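Local coordinates for nitroreductase-like family protein (Bacillus cereus, PDB 2I7H) that binds flavin mononucleotide as a member of the nitroreductase family, its pocket built from residues of two subunits, at residues Arg21-Lys26 with Leu90-Gln95; Leu132-Lys137 with Gly161-Gly166. All blocks are in the same frame, centred on the assembly; numbering follows the deposited sequence.

Interaction 1: Arg21-Lys26 with Leu90-Gln95. With FMN (flavin mononucleotide), chain G.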
loop_
_atom_site.group_PDB
_atom_site.type_symbol
_atom_site.label_atom_id
_atom_site.label_comp_id
_atom_site.label_asym_id
_atom_site.label_seq_id
_atom_site.Cartn_x
_atom_site.Cartn_y
_atom_site.Cartn_z
ATOM N N ARG A 21 -15.445 11.382 -4.166
ATOM C CA ARG A 21 -14.938 12.735 -4.247
ATOM C C ARG A 21 -16.014 13.748 -3.880
ATOM O O ARG A 21 -15.739 14.952 -3.804
ATOM C CB ARG A 21 -14.341 13.007 -5.632
ATOM C CG ARG A 21 -13.217 12.022 -6.006
ATOM C CD ARG A 21 -12.707 12.232 -7.405
ATOM N NE ARG A 21 -11.475 11.483 -7.661
ATOM C CZ ARG A 21 -11.402 10.279 -8.234
ATOM N NH1 ARG A 21 -12.487 9.643 -8.619
ATOM N NH2 ARG A 21 -10.228 9.696 -8.427
ATOM N N THR A 22 -17.235 13.262 -3.673
ATOM C CA THR A 22 -18.320 14.120 -3.225
ATOM C C THR A 22 -19.105 13.483 -2.078
ATOM O O THR A 22 -19.461 12.302 -2.110
ATOM C CB THR A 22 -19.221 14.603 -4.386
ATOM O OG1 THR A 22 -19.998 15.723 -3.942
ATOM C CG2 THR A 22 -20.135 13.488 -4.908
ATOM N N PHE A 23 -19.348 14.291 -1.060
ATOM C CA PHE A 23 -19.858 13.805 0.219
ATOM C C PHE A 23 -21.165 14.436 0.635
ATOM O O PHE A 23 -21.394 15.604 0.356
ATOM C CB PHE A 23 -18.782 13.990 1.298
ATOM C CG PHE A 23 -17.419 13.476 0.870
ATOM C CD1 PHE A 23 -16.460 14.343 0.379
ATOM C CD2 PHE A 23 -17.128 12.112 0.906
ATOM C CE1 PHE A 23 -15.215 13.860 -0.042
ATOM C CE2 PHE A 23 -15.916 11.639 0.510
ATOM C CZ PHE A 23 -14.950 12.517 0.028
ATOM N N THR A 24 -22.020 13.661 1.297
ATOM C CA THR A 24 -23.203 14.217 1.960
ATOM C C THR A 24 -22.751 15.043 3.169
ATOM O O THR A 24 -21.604 14.918 3.611
ATOM C CB THR A 24 -24.220 13.126 2.386
ATOM O OG1 THR A 24 -23.802 12.509 3.610
ATOM C CG2 THR A 24 -24.386 12.073 1.303
ATOM N N ASP A 25 -23.652 15.877 3.688
ATOM C CA ASP A 25 -23.349 16.764 4.819
ATOM C C ASP A 25 -23.629 16.060 6.158
ATOM O O ASP A 25 -23.883 16.705 7.179
ATOM C CB ASP A 25 -24.145 18.085 4.700
ATOM C CG ASP A 25 -23.293 19.331 4.978
ATOM O OD1 ASP A 25 -22.045 19.261 4.926
ATOM O OD2 ASP A 25 -23.883 20.403 5.231
ATOM N N LYS A 26 -23.590 14.730 6.130
ATOM C CA LYS A 26 -23.670 13.904 7.336
ATOM C C LYS A 26 -22.368 14.017 8.144
ATOM O O LYS A 26 -21.284 14.213 7.584
ATOM C CB LYS A 26 -23.941 12.445 6.960
ATOM C CG LYS A 26 -24.249 11.558 8.133
ATOM C CD LYS A 26 -24.316 10.120 7.720
ATOM C CE LYS A 26 -24.350 9.225 8.933
ATOM N NZ LYS A 26 -24.212 7.816 8.481
ATOM N N LEU A 90 -14.361 22.472 1.998
ATOM C CA LEU A 90 -15.234 22.911 3.064
ATOM C C LEU A 90 -16.580 22.176 3.053
ATOM O O LEU A 90 -17.376 22.302 3.999
ATOM C CB LEU A 90 -15.390 24.431 2.995
ATOM C CG LEU A 90 -14.452 25.239 3.911
ATOM C CD1 LEU A 90 -13.142 24.596 4.218
ATOM C CD2 LEU A 90 -14.211 26.634 3.398
ATOM N N SER A 91 -16.825 21.411 1.982
ATOM C CA SER A 91 -17.963 20.479 1.924
ATOM C C SER A 91 -17.469 19.042 1.935
ATOM O O SER A 91 -18.135 18.126 1.433
ATOM C CB SER A 91 -18.872 20.755 0.713
ATOM O OG SER A 91 -18.106 20.986 -0.449
ATOM N N THR A 92 -16.273 18.866 2.497
ATOM C CA THR A 92 -15.671 17.566 2.740
ATOM C C THR A 92 -15.463 17.499 4.240
ATOM O O THR A 92 -14.751 18.337 4.791
ATOM C CB THR A 92 -14.330 17.427 1.999
ATOM O OG1 THR A 92 -14.560 17.555 0.594
ATOM C CG2 THR A 92 -13.655 16.078 2.283
ATOM N N PRO A 93 -16.143 16.559 4.917
ATOM C CA PRO A 93 -16.088 16.481 6.390
ATOM C C PRO A 93 -14.694 16.430 7.050
ATOM O O PRO A 93 -14.514 16.992 8.128
ATOM C CB PRO A 93 -16.897 15.198 6.710
ATOM C CG PRO A 93 -17.831 15.077 5.610
ATOM C CD PRO A 93 -17.084 15.568 4.369
ATOM N N ALA A 94 -13.741 15.737 6.445
ATOM C CA ALA A 94 -12.423 15.589 7.048
ATOM C C ALA A 94 -11.398 15.477 5.949
ATOM O O ALA A 94 -11.689 14.952 4.866
ATOM C CB ALA A 94 -12.375 14.349 7.983
ATOM N N GLN A 95 -10.219 16.033 6.213
ATOM C CA GLN A 95 -8.998 15.748 5.449
ATOM C C GLN A 95 -7.965 15.165 6.393
ATOM O O GLN A 95 -7.820 15.628 7.531
ATOM C CB GLN A 95 -8.413 17.005 4.806
ATOM C CG GLN A 95 -9.130 17.474 3.566
ATOM C CD GLN A 95 -10.220 18.486 3.859
ATOM O OE1 GLN A 95 -10.160 19.232 4.851
ATOM N NE2 GLN A 95 -11.226 18.539 2.970
HETATM N N1 FMN G . -7.775 10.788 -7.303
HETATM C C2 FMN G . -7.959 12.154 -7.501
HETATM O O2 FMN G . -9.060 12.576 -7.846
HETATM N N3 FMN G . -6.906 13.031 -7.304
HETATM C C4 FMN G . -5.676 12.516 -6.913
HETATM O O4 FMN G . -4.670 13.204 -6.979
HETATM C C4A FMN G . -5.503 11.155 -6.717
HETATM N N5 FMN G . -4.260 10.685 -6.328
HETATM C C5A FMN G . -4.067 9.319 -6.144
HETATM C C6 FMN G . -2.807 8.911 -5.754
HETATM C C7 FMN G . -2.496 7.588 -5.524
HETATM C C7M FMN G . -1.193 7.295 -4.841
HETATM C C8 FMN G . -3.493 6.633 -5.705
HETATM C C8M FMN G . -3.176 5.206 -5.347
HETATM C C9 FMN G . -4.792 7.041 -6.104
HETATM C C9A FMN G . -5.103 8.394 -6.337
HETATM N N10 FMN G . -6.383 8.880 -6.743
HETATM C C10 FMN G . -6.562 10.264 -6.912
HETATM C "C1'" FMN G . -7.469 7.971 -7.285
HETATM C "C2'" FMN G . -7.297 7.745 -8.792
HETATM O "O2'" FMN G . -7.458 8.958 -9.471
HETATM C "C3'" FMN G . -8.146 6.649 -9.488
HETATM O "O3'" FMN G . -9.220 7.132 -10.272
HETATM C "C4'" FMN G . -8.766 5.614 -8.585
HETATM O "O4'" FMN G . -7.873 5.193 -7.586
HETATM C "C5'" FMN G . -9.205 4.435 -9.448
HETATM O "O5'" FMN G . -10.578 4.260 -9.152
HETATM P P FMN G . -11.022 3.707 -7.689
HETATM O O1P FMN G . -12.454 4.127 -7.421
HETATM O O2P FMN G . -10.944 2.204 -7.776
HETATM O O3P FMN G . -10.108 4.167 -6.559
HETATM O O HOH W 1 -19.151 17.177 -1.158
#
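Phe23 seats the loop 21-26 on 90-95, the loop that leads into strand 94-101 and its first residues. Its CB lies 3.8 Å from Pro93 CD, and CG a little farther. A chi1 of -48° sets CG anti to the carbonyl carbon, beside the backbone N; the side chain crosses that of Thr92 obliquely. On that flank CD1 lies about as near to Thr92 OG1 as to CG2, and CE1 is 3.6 Å from Thr92 CG2. Ser91 O sits at the ring edge, near its plane. A phenylalanine suits the place because its flank is lined mainly by the Thr92 methyl and the Pro93 ring, while the Thr92 hydroxyl is already bonded to Arg88 O.

No direct hydrogen bond joins the two backbones; a water accepts from Phe23 N and donates to Ser91 O, 2.9 Å from each.

At the other end Arg21 turns away from 90-95. Its chain is extended from CG to NE, carrying the guanidinium to the pyrimidine edge of flavin mononucleotide. NE donates to O2 of the flavin at 2.7 Å, while NH2 reaches flavin N1 at 2.9 Å, nearly straight at 168° and in the guanidinium plane. A cationic group here would probably stabilise negative charge at N1 and O2.

The loop runs between helices 10-16 and 30-40. Thr24 pairs through its backbone with Tyr167 of strand 157-167, and Pro93 packs on Val28.

Interaction 2: Leu132-Lys137 with Gly161-Gly166. With FMN (flavin mononucleotide), chain G.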
loop_
_atom_site.group_PDB
_atom_site.type_symbol
_atom_site.label_atom_id
_atom_site.label_comp_id
_atom_site.label_asym_id
_atom_site.label_seq_id
_atom_site.Cartn_x
_atom_site.Cartn_y
_atom_site.Cartn_z
ATOM N N LEU A 132 -17.941 4.893 5.064
ATOM C CA LEU A 132 -17.181 6.104 4.724
ATOM C C LEU A 132 -16.462 5.980 3.379
ATOM O O LEU A 132 -15.762 5.006 3.103
ATOM C CB LEU A 132 -16.156 6.435 5.801
ATOM C CG LEU A 132 -16.561 7.193 7.042
ATOM C CD1 LEU A 132 -15.394 7.143 8.021
ATOM C CD2 LEU A 132 -16.855 8.613 6.689
ATOM N N GLY A 133 -16.661 6.983 2.537
ATOM C CA GLY A 133 -15.934 7.071 1.295
ATOM C C GLY A 133 -14.730 7.962 1.488
ATOM O O GLY A 133 -14.671 8.770 2.426
ATOM N N CYS A 134 -13.744 7.787 0.621
ATOM C CA CYS A 134 -12.641 8.718 0.581
ATOM C C CYS A 134 -11.861 8.684 -0.719
ATOM O O CYS A 134 -11.957 7.732 -1.475
ATOM C CB CYS A 134 -11.722 8.537 1.784
ATOM S SG CYS A 134 -11.073 6.932 1.970
ATOM N N VAL A 135 -11.149 9.775 -0.983
ATOM C CA VAL A 135 -10.126 9.823 -2.020
ATOM C C VAL A 135 -8.761 10.140 -1.439
ATOM O O VAL A 135 -8.630 11.002 -0.566
ATOM C CB VAL A 135 -10.326 10.904 -3.076
ATOM C CG1 VAL A 135 -10.596 10.294 -4.413
ATOM C CG2 VAL A 135 -11.304 11.958 -2.644
ATOM N N TRP A 136 -7.768 9.452 -1.996
ATOM C CA TRP A 136 -6.359 9.583 -1.690
ATOM C C TRP A 136 -5.856 10.574 -2.707
ATOM O O TRP A 136 -5.816 10.281 -3.899
ATOM C CB TRP A 136 -5.704 8.239 -1.956
ATOM C CG TRP A 136 -4.245 8.111 -1.719
ATOM C CD1 TRP A 136 -3.278 9.095 -1.799
ATOM C CD2 TRP A 136 -3.561 6.897 -1.450
ATOM N NE1 TRP A 136 -2.040 8.571 -1.519
ATOM C CE2 TRP A 136 -2.176 7.214 -1.330
ATOM C CE3 TRP A 136 -3.984 5.558 -1.253
ATOM C CZ2 TRP A 136 -1.212 6.241 -1.045
ATOM C CZ3 TRP A 136 -3.032 4.598 -0.939
ATOM C CH2 TRP A 136 -1.645 4.957 -0.841
ATOM N N LYS A 137 -5.474 11.754 -2.252
ATOM C CA LYS A 137 -5.072 12.778 -3.194
ATOM C C LYS A 137 -3.583 12.927 -3.260
ATOM O O LYS A 137 -2.888 12.846 -2.244
ATOM C CB LYS A 137 -5.742 14.110 -2.898
ATOM C CG LYS A 137 -6.700 14.537 -3.983
ATOM C CD LYS A 137 -8.103 14.106 -3.761
ATOM C CE LYS A 137 -9.040 15.105 -4.430
ATOM N NZ LYS A 137 -9.047 15.039 -5.938
ATOM N N GLY A 161 -0.006 11.329 1.021
ATOM C CA GLY A 161 -1.320 11.569 0.476
ATOM C C GLY A 161 -2.145 12.454 1.369
ATOM O O GLY A 161 -1.849 12.614 2.558
ATOM N N ILE A 162 -3.165 13.073 0.774
ATOM C CA ILE A 162 -4.206 13.730 1.546
ATOM C C ILE A 162 -5.466 12.944 1.303
ATOM O O ILE A 162 -5.922 12.829 0.180
ATOM C CB ILE A 162 -4.387 15.229 1.204
ATOM C CG1 ILE A 162 -3.037 15.950 1.333
ATOM C CG2 ILE A 162 -5.522 15.857 2.106
ATOM C CD1 ILE A 162 -3.079 17.474 1.238
ATOM N N LEU A 163 -6.011 12.365 2.362
ATOM C CA LEU A 163 -7.247 11.616 2.245
ATOM C C LEU A 163 -8.428 12.531 2.535
ATOM O O LEU A 163 -8.458 13.184 3.566
ATOM C CB LEU A 163 -7.260 10.430 3.210
ATOM C CG LEU A 163 -6.275 9.290 3.034
ATOM C CD1 LEU A 163 -6.053 8.730 4.412
ATOM C CD2 LEU A 163 -6.857 8.231 2.079
ATOM N N HIS A 164 -9.376 12.578 1.603
ATOM C CA HIS A 164 -10.614 13.355 1.741
ATOM C C HIS A 164 -11.733 12.374 2.039
ATOM O O HIS A 164 -11.888 11.388 1.345
ATOM C CB HIS A 164 -10.894 14.161 0.481
ATOM C CG HIS A 164 -9.913 15.276 0.267
ATOM N ND1 HIS A 164 -10.272 16.603 0.314
ATOM C CD2 HIS A 164 -8.579 15.257 0.013
ATOM C CE1 HIS A 164 -9.211 17.357 0.077
ATOM N NE2 HIS A 164 -8.171 16.564 -0.100
ATOM N N ILE A 165 -12.482 12.631 3.096
ATOM C CA ILE A 165 -13.286 11.591 3.725
ATOM C C ILE A 165 -14.667 12.108 4.089
ATOM O O ILE A 165 -14.808 13.225 4.562
ATOM C CB ILE A 165 -12.620 11.093 5.036
ATOM C CG1 ILE A 165 -11.166 10.706 4.795
ATOM C CG2 ILE A 165 -13.412 9.933 5.663
ATOM C CD1 ILE A 165 -10.264 10.873 6.021
ATOM N N GLY A 166 -15.678 11.271 3.887
ATOM C CA GLY A 166 -17.010 11.535 4.426
ATOM C C GLY A 166 -18.012 10.519 3.935
ATOM O O GLY A 166 -17.691 9.669 3.092
HETATM N N1 FMN G . -7.775 10.788 -7.303
HETATM C C2 FMN G . -7.959 12.154 -7.501
HETATM O O2 FMN G . -9.060 12.576 -7.846
HETATM N N3 FMN G . -6.906 13.031 -7.304
HETATM C C4 FMN G . -5.676 12.516 -6.913
HETATM O O4 FMN G . -4.670 13.204 -6.979
HETATM C C4A FMN G . -5.503 11.155 -6.717
HETATM N N5 FMN G . -4.260 10.685 -6.328
HETATM C C5A FMN G . -4.067 9.319 -6.144
HETATM C C6 FMN G . -2.807 8.911 -5.754
HETATM C C7 FMN G . -2.496 7.588 -5.524
HETATM C C7M FMN G . -1.193 7.295 -4.841
HETATM C C8 FMN G . -3.493 6.633 -5.705
HETATM C C8M FMN G . -3.176 5.206 -5.347
HETATM C C9 FMN G . -4.792 7.041 -6.104
HETATM C C9A FMN G . -5.103 8.394 -6.337
HETATM N N10 FMN G . -6.383 8.880 -6.743
HETATM C C10 FMN G . -6.562 10.264 -6.912
HETATM C "C1'" FMN G . -7.469 7.971 -7.285
HETATM C "C2'" FMN G . -7.297 7.745 -8.792
HETATM O "O2'" FMN G . -7.458 8.958 -9.471
HETATM C "C3'" FMN G . -8.146 6.649 -9.488
HETATM O "O3'" FMN G . -9.220 7.132 -10.272
HETATM C "C4'" FMN G . -8.766 5.614 -8.585
HETATM O "O4'" FMN G . -7.873 5.193 -7.586
HETATM C "C5'" FMN G . -9.205 4.435 -9.448
HETATM O "O5'" FMN G . -10.578 4.260 -9.152
HETATM P P FMN G . -11.022 3.707 -7.689
HETATM O O1P FMN G . -12.454 4.127 -7.421
HETATM O O2P FMN G . -10.944 2.204 -7.776
HETATM O O3P FMN G . -10.108 4.167 -6.559
#
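Lys137 bends at chi2 (92°), which swings CD round, and His164 has CG anti to the carbonyl carbon (chi1 -69°); Lys137 CD lies 4.0 Å from His164 CD2, with CE over the imidazole face and the two side chains crossing at about a right angle. Lys137 CG passes N3 and C4 of flavin mononucleotide, and NZ donates to flavin O2 at 3.1 Å. The indole of Trp136 lays one face against the flavin methyl C7M, which sits 3.5 Å above its plane, offset toward the rim; a broad aromatic suits this methyl.

Strand 132-137 and residues 161-166 of strand 157-167 are antiparallel neighbours in the four-stranded sheet of this nitroreductase-like α+β fold, 132-137 being an outermost strand within the chain. Gly133-Gly166, Val135-His164 and Lys137-Ile162 are hydrogen-bonded pairs. Their bonds include His164 N to Val135 O at 2.8 Å, in the carbonyl plane, and Lys137 N to Ile162 O at 2.7 Å.

Cys134, Trp136, Leu163 and Ile165 share the face covered by helices 106-129 and 30-40. Cys134 CB meets Ile165 CG1 at 3.8 Å, small against branched. A CB on Gly161 would collide with Trp136 NE1; the bare CA lets NE1 lie 3.7 Å away and donate to Val160 O.

Interactions 1 and 2, their centres about 9 Å apart, meet where strands 94-101 and 157-167 run side by side. Ala94 O lies 3.0 Å from Ile165 N, a probable hydrogen bond, and Phe23 CD2 packs 3.3 Å from Gly166 O, so the aromatic of interaction 1 also touches Gly166 of interaction 2. Both reach the same flavin mononucleotide: Arg21 and Lys137 each donate to its O2, and Trp136 lies by its dimethylbenzene end. Ser19, Arg17 and Ser138 add further bonds, while Asn45 and His46 of the second subunit complete the site, which therefore spans the dimer interface, where Trp136 also packs on Ala114 of that subunit.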